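Local coordinates for protein methyltransferase type 12 (Clostridium thermocellum, PDB 3JWG) that probably methylates the 2'-hydroxyl of the 3'-terminal nucleotide of small RNAs with S-adenosyl-L-methionine, this chain being its methyltransferase domain, at residues S139-E144 with R163-R168. Sequence-based numbering, arbitrary orientation.
Sequences STPNKE and RFEWTR
E144 OE1 takes two N-H donors from R168, the side-chain NE at 2.8 Å and the backbone N at 2.9 Å, while NH2 of the same guanidinium reaches E144 OE2 at 2.9 Å. This side-on salt bridge lies just past the C-terminal end of strand 135-141 in the Rossmann-like methyltransferase fold, where the chain meets the loop entering helix 168-182. Both carboxylate oxygens lie in the guanidinium plane, yet that plane is turned 61° from the carboxylate, and NE and NH2 approach from above the latter; the fork is therefore twisted rather than coplanar. The backbone N of R168, in contrast, meets OE1 nearly along its C-O axis. Being in the first turn of the helix, this N-H would probably add to the stabilisation of the carboxylate charge. N142 OD1 packs against R168 CG at 3.4 Å, while its ND2 is held by the carbonyls of F198 and S200; R168 NH2 also reaches E197 O.

The backbones join where K143 N donates to W166 O (2.9 Å), nearly straight at the hydrogen but 41° out of the carbonyl plane. With CG anti to its backbone N (chi1 -180°), K143 runs its methylenes across E165 O, and a bend at chi3 brings NZ to a water shared with that carbonyl. K143 CE also touches T167 CG2 at 3.8 Å, an apolar contact. The E165 carboxylate lies against P141 CB, the two side chains crossing at about a right angle, and its OE2 is hydrogen-bonded to H162. A second water bridges the strand end to the loop: it donates to T140 OG1 and P141 O and accepts from W166 N, the last at 2.7 Å.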
loop_
_atom_site.group_PDB
_atom_site.type_symbol
_atom_site.label_atom_id
_atom_site.label_comp_id
_atom_site.label_asym_id
_atom_site.label_seq_id
_atom_site.Cartn_x
_atom_site.Cartn_y
_atom_site.Cartn_z
ATOM N N SER A 139 0.035 -3.350 -3.563
ATOM C CA SER A 139 1.074 -3.341 -4.588
ATOM C C SER A 139 2.277 -4.126 -4.086
ATOM O O SER A 139 2.702 -3.966 -2.940
ATOM C CB SER A 139 1.493 -1.899 -4.903
ATOM O OG SER A 139 2.523 -1.860 -5.874
ATOM N N THR A 140 2.829 -4.972 -4.950
ATOM C CA THR A 140 3.978 -5.783 -4.582
ATOM C C THR A 140 4.737 -6.149 -5.856
ATOM O O THR A 140 4.159 -6.195 -6.944
ATOM C CB THR A 140 3.513 -7.071 -3.837
ATOM O OG1 THR A 140 4.639 -7.725 -3.238
ATOM C CG2 THR A 140 2.814 -8.027 -4.794
ATOM N N PRO A 141 6.049 -6.383 -5.736
ATOM C CA PRO A 141 6.900 -6.745 -6.873
ATOM C C PRO A 141 6.459 -8.022 -7.580
ATOM O O PRO A 141 5.862 -8.911 -6.968
ATOM C CB PRO A 141 8.278 -6.925 -6.233
ATOM C CG PRO A 141 8.258 -5.972 -5.096
ATOM C CD PRO A 141 6.854 -6.142 -4.528
ATOM N N ASN A 142 6.740 -8.100 -8.877
ATOM C CA ASN A 142 6.444 -9.307 -9.629
ATOM C C ASN A 142 7.803 -9.999 -9.668
ATOM O O ASN A 142 8.712 -9.563 -10.382
ATOM C CB ASN A 142 5.957 -8.977 -11.046
ATOM C CG ASN A 142 6.196 -10.123 -12.024
ATOM O OD1 ASN A 142 6.145 -11.303 -11.650
ATOM N ND2 ASN A 142 6.448 -9.779 -13.285
ATOM N N LYS A 143 7.956 -11.056 -8.875
ATOM C CA LYS A 143 9.234 -11.753 -8.814
ATOM C C LYS A 143 9.760 -12.217 -10.166
ATOM O O LYS A 143 10.965 -12.187 -10.408
ATOM C CB LYS A 143 9.156 -12.963 -7.875
ATOM C CG LYS A 143 10.487 -13.712 -7.793
ATOM C CD LYS A 143 10.601 -14.613 -6.571
ATOM C CE LYS A 143 9.665 -15.791 -6.633
ATOM N NZ LYS A 143 10.079 -16.828 -5.629
ATOM N N GLU A 144 8.855 -12.643 -11.039
ATOM C CA GLU A 144 9.225 -13.146 -12.357
ATOM C C GLU A 144 10.014 -12.136 -13.182
ATOM O O GLU A 144 10.833 -12.510 -14.031
ATOM C CB GLU A 144 7.969 -13.568 -13.103
ATOM C CG GLU A 144 7.299 -14.781 -12.481
ATOM C CD GLU A 144 5.943 -15.049 -13.071
ATOM O OE1 GLU A 144 4.940 -14.548 -12.516
ATOM O OE2 GLU A 144 5.882 -15.750 -14.102
ATOM N N ARG A 163 14.149 -13.570 -3.651
ATOM C CA ARG A 163 13.416 -14.800 -3.372
ATOM C C ARG A 163 12.114 -14.613 -2.598
ATOM O O ARG A 163 11.198 -15.435 -2.702
ATOM C CB ARG A 163 14.321 -15.785 -2.629
ATOM C CG ARG A 163 15.625 -16.078 -3.344
ATOM C CD ARG A 163 16.787 -15.994 -2.363
ATOM N NE ARG A 163 16.792 -17.097 -1.426
ATOM C CZ ARG A 163 17.409 -17.089 -0.249
ATOM N NH1 ARG A 163 18.078 -16.021 0.171
ATOM N NH2 ARG A 163 17.374 -18.179 0.496
ATOM N N PHE A 164 12.021 -13.540 -1.827
ATOM C CA PHE A 164 10.809 -13.313 -1.067
ATOM C C PHE A 164 9.727 -12.531 -1.788
ATOM O O PHE A 164 8.665 -12.264 -1.223
ATOM C CB PHE A 164 11.148 -12.691 0.283
ATOM C CG PHE A 164 11.447 -13.716 1.337
ATOM C CD1 PHE A 164 12.148 -13.385 2.486
ATOM C CD2 PHE A 164 11.009 -15.028 1.174
ATOM C CE1 PHE A 164 12.403 -14.344 3.452
ATOM C CE2 PHE A 164 11.259 -15.989 2.132
ATOM C CZ PHE A 164 11.955 -15.649 3.270
ATOM N N GLU A 165 9.989 -12.179 -3.041
ATOM C CA GLU A 165 8.979 -11.495 -3.835
ATOM C C GLU A 165 8.052 -12.605 -4.325
ATOM O O GLU A 165 8.458 -13.768 -4.432
ATOM C CB GLU A 165 9.603 -10.772 -5.027
ATOM C CG GLU A 165 10.668 -9.789 -4.614
ATOM C CD GLU A 165 11.198 -8.961 -5.758
ATOM O OE1 GLU A 165 11.200 -9.443 -6.912
ATOM O OE2 GLU A 165 11.637 -7.825 -5.490
ATOM N N TRP A 166 6.814 -12.242 -4.622
ATOM C CA TRP A 166 5.819 -13.200 -5.068
ATOM C C TRP A 166 5.702 -13.217 -6.574
ATOM O O TRP A 166 5.878 -12.186 -7.223
ATOM C CB TRP A 166 4.453 -12.832 -4.490
ATOM C CG TRP A 166 4.369 -12.819 -2.995
ATOM C CD1 TRP A 166 5.403 -12.924 -2.102
ATOM C CD2 TRP A 166 3.174 -12.696 -2.214
ATOM N NE1 TRP A 166 4.922 -12.876 -0.811
ATOM C CE2 TRP A 166 3.556 -12.738 -0.852
ATOM C CE3 TRP A 166 1.816 -12.558 -2.533
ATOM C CZ2 TRP A 166 2.628 -12.647 0.188
ATOM C CZ3 TRP A 166 0.890 -12.468 -1.497
ATOM C CH2 TRP A 166 1.302 -12.514 -0.151
ATOM N N THR A 167 5.399 -14.389 -7.128
ATOM C CA THR A 167 5.209 -14.508 -8.570
ATOM C C THR A 167 3.799 -13.984 -8.827
ATOM O O THR A 167 3.042 -13.732 -7.887
ATOM C CB THR A 167 5.262 -15.975 -9.056
ATOM O OG1 THR A 167 4.246 -16.735 -8.389
ATOM C CG2 THR A 167 6.640 -16.600 -8.771
ATOM N N ARG A 168 3.444 -13.815 -10.094
ATOM C CA ARG A 168 2.112 -13.330 -10.422
ATOM C C ARG A 168 1.046 -14.335 -9.999
ATOM O O ARG A 168 -0.033 -13.957 -9.540
ATOM C CB ARG A 168 2.027 -13.030 -11.921
ATOM C CG ARG A 168 2.810 -11.782 -12.313
ATOM C CD ARG A 168 2.955 -11.661 -13.827
ATOM N NE ARG A 168 3.740 -12.761 -14.380
ATOM C CZ ARG A 168 3.968 -12.940 -15.678
ATOM N NH1 ARG A 168 3.466 -12.088 -16.563
ATOM N NH2 ARG A 168 4.694 -13.969 -16.093
HETATM O O HOH W 1 6.227 -9.593 -4.426
HETATM O O HOH W 2 7.949 -16.445 -4.213
#